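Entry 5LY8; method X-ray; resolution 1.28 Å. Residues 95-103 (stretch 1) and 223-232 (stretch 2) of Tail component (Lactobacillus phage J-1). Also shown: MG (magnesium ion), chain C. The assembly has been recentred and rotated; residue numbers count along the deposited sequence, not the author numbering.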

# COMPACT_ATOMS: atom_id res chain seq x y z
N GLN A 95 9.22 9.36 0.72
CA GLN A 95 8.85 8.31 -0.21
C GLN A 95 8.66 7.02 0.57
O GLN A 95 9.45 6.69 1.47
CB GLN A 95 9.78 8.13 -1.41
CG GLN A 95 11.16 7.64 -1.11
CD GLN A 95 11.88 7.21 -2.37
OE1 GLN A 95 11.25 6.95 -3.41
NE2 GLN A 95 13.18 7.01 -2.27
N PHE A 96 7.62 6.29 0.20
CA PHE A 96 7.23 5.01 0.81
C PHE A 96 7.18 4.00 -0.31
O PHE A 96 6.34 4.15 -1.20
CB PHE A 96 5.86 5.22 1.45
CG PHE A 96 5.17 4.05 2.08
CD1 PHE A 96 5.84 3.19 2.96
CD2 PHE A 96 3.82 3.85 1.89
CE1 PHE A 96 5.16 2.16 3.61
CE2 PHE A 96 3.15 2.81 2.52
CZ PHE A 96 3.81 1.98 3.40
N VAL A 97 8.10 3.03 -0.30
CA VAL A 97 8.33 2.15 -1.44
C VAL A 97 8.14 0.71 -1.05
O VAL A 97 8.80 0.25 -0.10
CB VAL A 97 9.76 2.38 -1.99
CG1 VAL A 97 10.02 1.52 -3.24
CG2 VAL A 97 10.00 3.86 -2.32
N ASN A 98 7.31 -0.01 -1.81
CA ASN A 98 7.02 -1.40 -1.53
C ASN A 98 7.12 -2.21 -2.79
O ASN A 98 6.39 -1.95 -3.75
CB ASN A 98 5.63 -1.51 -0.94
CG ASN A 98 5.62 -1.07 0.49
OD1 ASN A 98 6.07 -1.81 1.36
ND2 ASN A 98 5.18 0.16 0.76
N ARG A 99 8.04 -3.18 -2.81
CA ARG A 99 8.24 -4.04 -3.98
C ARG A 99 7.35 -5.25 -3.87
O ARG A 99 7.37 -5.92 -2.84
CB ARG A 99 9.70 -4.47 -4.08
CG ARG A 99 9.95 -5.30 -5.33
CD ARG A 99 11.43 -5.46 -5.59
NE ARG A 99 11.61 -6.43 -6.67
CZ ARG A 99 12.64 -6.45 -7.51
NH1 ARG A 99 13.60 -5.53 -7.41
NH2 ARG A 99 12.70 -7.36 -8.48
N VAL A 100 6.60 -5.56 -4.94
CA VAL A 100 5.71 -6.72 -4.96
C VAL A 100 5.92 -7.49 -6.25
O VAL A 100 6.46 -6.98 -7.25
CB VAL A 100 4.21 -6.30 -4.85
CG1 VAL A 100 3.91 -5.67 -3.49
CG2 VAL A 100 3.79 -5.37 -5.99
N ASN A 101 5.46 -8.74 -6.25
CA ASN A 101 5.33 -9.52 -7.46
C ASN A 101 3.86 -9.92 -7.45
O ASN A 101 3.36 -10.46 -6.45
CB ASN A 101 6.26 -10.72 -7.46
CG ASN A 101 6.17 -11.52 -8.74
OD1 ASN A 101 7.08 -11.48 -9.60
ND2 ASN A 101 5.14 -12.27 -8.91
N VAL A 102 3.16 -9.61 -8.53
CA VAL A 102 1.74 -9.85 -8.50
C VAL A 102 1.29 -10.37 -9.85
O VAL A 102 1.83 -9.97 -10.90
CB VAL A 102 1.00 -8.56 -7.95
CG1 VAL A 102 1.30 -7.29 -8.75
CG2 VAL A 102 -0.50 -8.79 -7.74
N GLY A 103 0.38 -11.33 -9.82
CA GLY A 103 -0.16 -11.93 -11.02
C GLY A 103 -1.60 -12.32 -10.77
O GLY A 103 -1.96 -12.63 -9.65
MG MG C . 13.68 -9.04 0.01
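Stretch 2 (223-232) SINWQDSYFE

Stretch 2 is a strand, extended except at Gln227, where the bulge lies (phi/psi -103/-17), and it runs antiparallel to stretch 1. The strand directions differ by 154°, and the axes approach to 4.6 Å. Gln95 pairs with Glu232, Val97 with Tyr230, and Asn98 with Ser229. A beta bulge then shifts the register by one, so Arg99 faces Asp228 but Val100 faces Trp226. Beyond it, Asn101 pairs with Asn225 and Gly103 with Ser223.

At the hydrogen-bonded pairs the main-chain donors and acceptors satisfy each other. Gln95 N donates to Glu232 O, and Glu232 N to Gln95 O, both at 2.9 Å. Val97 N reaches Tyr230 O at 2.9 Å, and Tyr230 N returns to Val97 O at 3.0 Å. Asn101 with Asn225 and Gly103 with Ser223 form the same double pairs. At the bulge the pattern splits. Arg99 N donates to Asp228 O at 2.9 Å, but Arg99 O accepts from Gln227 N at 2.8 Å. Asp228 N is left buried without a partner. Gln227 O binds the magnesium ion, with Gln227 O to MG 2.3 Å. Water 3, a ligand of the same ion, donates to Asp228 OD1 at 2.7 Å.

Side chains add further bonds. Asn98 OD1 accepts twice, from Trp226 NE1 at 3.0 Å and from Ser229 OG at 2.6 Å. This satisfies the indole nitrogen of Trp226, which is buried. Gln95 NE2 donates to Glu232 OE2 at 3.1 Å. Gln227 NE2 donates to Asn225 OD1 at 2.8 Å within stretch 2. Water 1 bridges the strands, donating to Asp228 OD2 at 2.7 Å and weakly to Val97 O at 3.0 Å.

Apolar contacts add to these. Val97 CB lies over one face of the Tyr230 ring, 3.6 Å from Tyr230 CZ. On the other face of the sheet, Phe96 CB meets Phe231 CD1 at 3.9 Å, and Val102 CB meets Ile224 CD1 at 3.8 Å.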

# COMPACT_ATOMS: atom_id res chain seq x y z
N SER A 223 -2.01 -14.22 -7.20
CA SER A 223 -0.64 -14.53 -6.77
C SER A 223 0.00 -13.25 -6.33
O SER A 223 0.06 -12.28 -7.08
CB SER A 223 0.16 -15.15 -7.90
OG SER A 223 -0.37 -16.42 -8.27
N ILE A 224 0.41 -13.19 -5.05
CA ILE A 224 0.97 -11.96 -4.51
C ILE A 224 2.10 -12.24 -3.56
O ILE A 224 1.97 -13.10 -2.69
CB ILE A 224 -0.17 -11.13 -3.83
CG1 ILE A 224 0.32 -9.81 -3.22
CG2 ILE A 224 -0.95 -11.94 -2.78
CD1 ILE A 224 0.90 -8.85 -4.21
N ASN A 225 3.20 -11.50 -3.71
CA ASN A 225 4.26 -11.58 -2.74
C ASN A 225 4.89 -10.20 -2.57
O ASN A 225 4.72 -9.34 -3.44
CB ASN A 225 5.24 -12.71 -3.01
CG ASN A 225 6.11 -12.56 -4.20
OD1 ASN A 225 6.84 -11.57 -4.32
ND2 ASN A 225 6.04 -13.53 -5.11
N TRP A 226 5.55 -9.97 -1.43
CA TRP A 226 6.03 -8.65 -1.03
C TRP A 226 7.50 -8.82 -0.72
O TRP A 226 7.87 -9.59 0.17
CB TRP A 226 5.21 -8.26 0.20
CG TRP A 226 5.49 -6.94 0.84
CD1 TRP A 226 5.97 -5.80 0.25
CD2 TRP A 226 5.19 -6.59 2.19
NE1 TRP A 226 5.98 -4.76 1.17
CE2 TRP A 226 5.51 -5.24 2.37
CE3 TRP A 226 4.70 -7.32 3.29
CZ2 TRP A 226 5.38 -4.59 3.60
CZ3 TRP A 226 4.53 -6.68 4.51
CH2 TRP A 226 4.88 -5.33 4.66
N GLN A 227 8.36 -8.17 -1.52
CA GLN A 227 9.79 -8.45 -1.50
C GLN A 227 10.64 -7.44 -0.76
O GLN A 227 11.78 -7.75 -0.42
CB GLN A 227 10.34 -8.64 -2.93
CG GLN A 227 9.45 -9.58 -3.77
CD GLN A 227 10.11 -10.27 -4.94
OE1 GLN A 227 11.30 -10.03 -5.28
NE2 GLN A 227 9.33 -11.18 -5.56
N ASP A 228 10.11 -6.24 -0.50
CA ASP A 228 10.91 -5.19 0.14
C ASP A 228 9.96 -4.10 0.56
O ASP A 228 8.94 -3.85 -0.10
CB ASP A 228 11.95 -4.63 -0.86
CG ASP A 228 13.07 -3.86 -0.21
OD1 ASP A 228 13.98 -4.50 0.36
OD2 ASP A 228 13.00 -2.60 -0.18
N SER A 229 10.30 -3.41 1.66
CA SER A 229 9.52 -2.27 2.12
C SER A 229 10.43 -1.26 2.78
O SER A 229 11.27 -1.64 3.60
CB SER A 229 8.49 -2.73 3.16
OG SER A 229 7.58 -1.70 3.53
N TYR A 230 10.23 0.04 2.52
CA TYR A 230 10.96 1.05 3.27
C TYR A 230 10.21 2.35 3.20
O TYR A 230 9.43 2.61 2.28
CB TYR A 230 12.43 1.23 2.84
CG TYR A 230 12.66 1.67 1.42
CD1 TYR A 230 12.68 3.02 1.08
CD2 TYR A 230 12.92 0.74 0.42
CE1 TYR A 230 12.97 3.43 -0.22
CE2 TYR A 230 13.18 1.14 -0.89
CZ TYR A 230 13.22 2.48 -1.20
OH TYR A 230 13.45 2.87 -2.51
N PHE A 231 10.51 3.21 4.17
CA PHE A 231 10.00 4.57 4.20
C PHE A 231 11.19 5.47 4.48
O PHE A 231 11.99 5.17 5.38
CB PHE A 231 8.98 4.75 5.32
CG PHE A 231 8.48 6.18 5.46
CD1 PHE A 231 7.30 6.58 4.85
CD2 PHE A 231 9.22 7.12 6.18
CE1 PHE A 231 6.85 7.90 4.99
CE2 PHE A 231 8.77 8.44 6.29
CZ PHE A 231 7.59 8.82 5.71
N GLU A 232 11.32 6.55 3.71
CA GLU A 232 12.34 7.56 3.92
C GLU A 232 11.77 8.94 3.95
O GLU A 232 11.01 9.30 3.05
CB GLU A 232 13.39 7.55 2.79
CG GLU A 232 14.16 6.27 2.55
CD GLU A 232 15.09 6.34 1.35
OE1 GLU A 232 16.08 5.58 1.37
OE2 GLU A 232 14.76 7.01 0.35
O HOH W 1 10.84 -1.49 -1.43
O HOH W 2 11.70 -10.01 -8.00
O HOH W 3 14.84 -6.95 -0.43
O HOH W 4 15.97 -9.96 0.34
O HOH W 5 14.39 -9.69 -2.23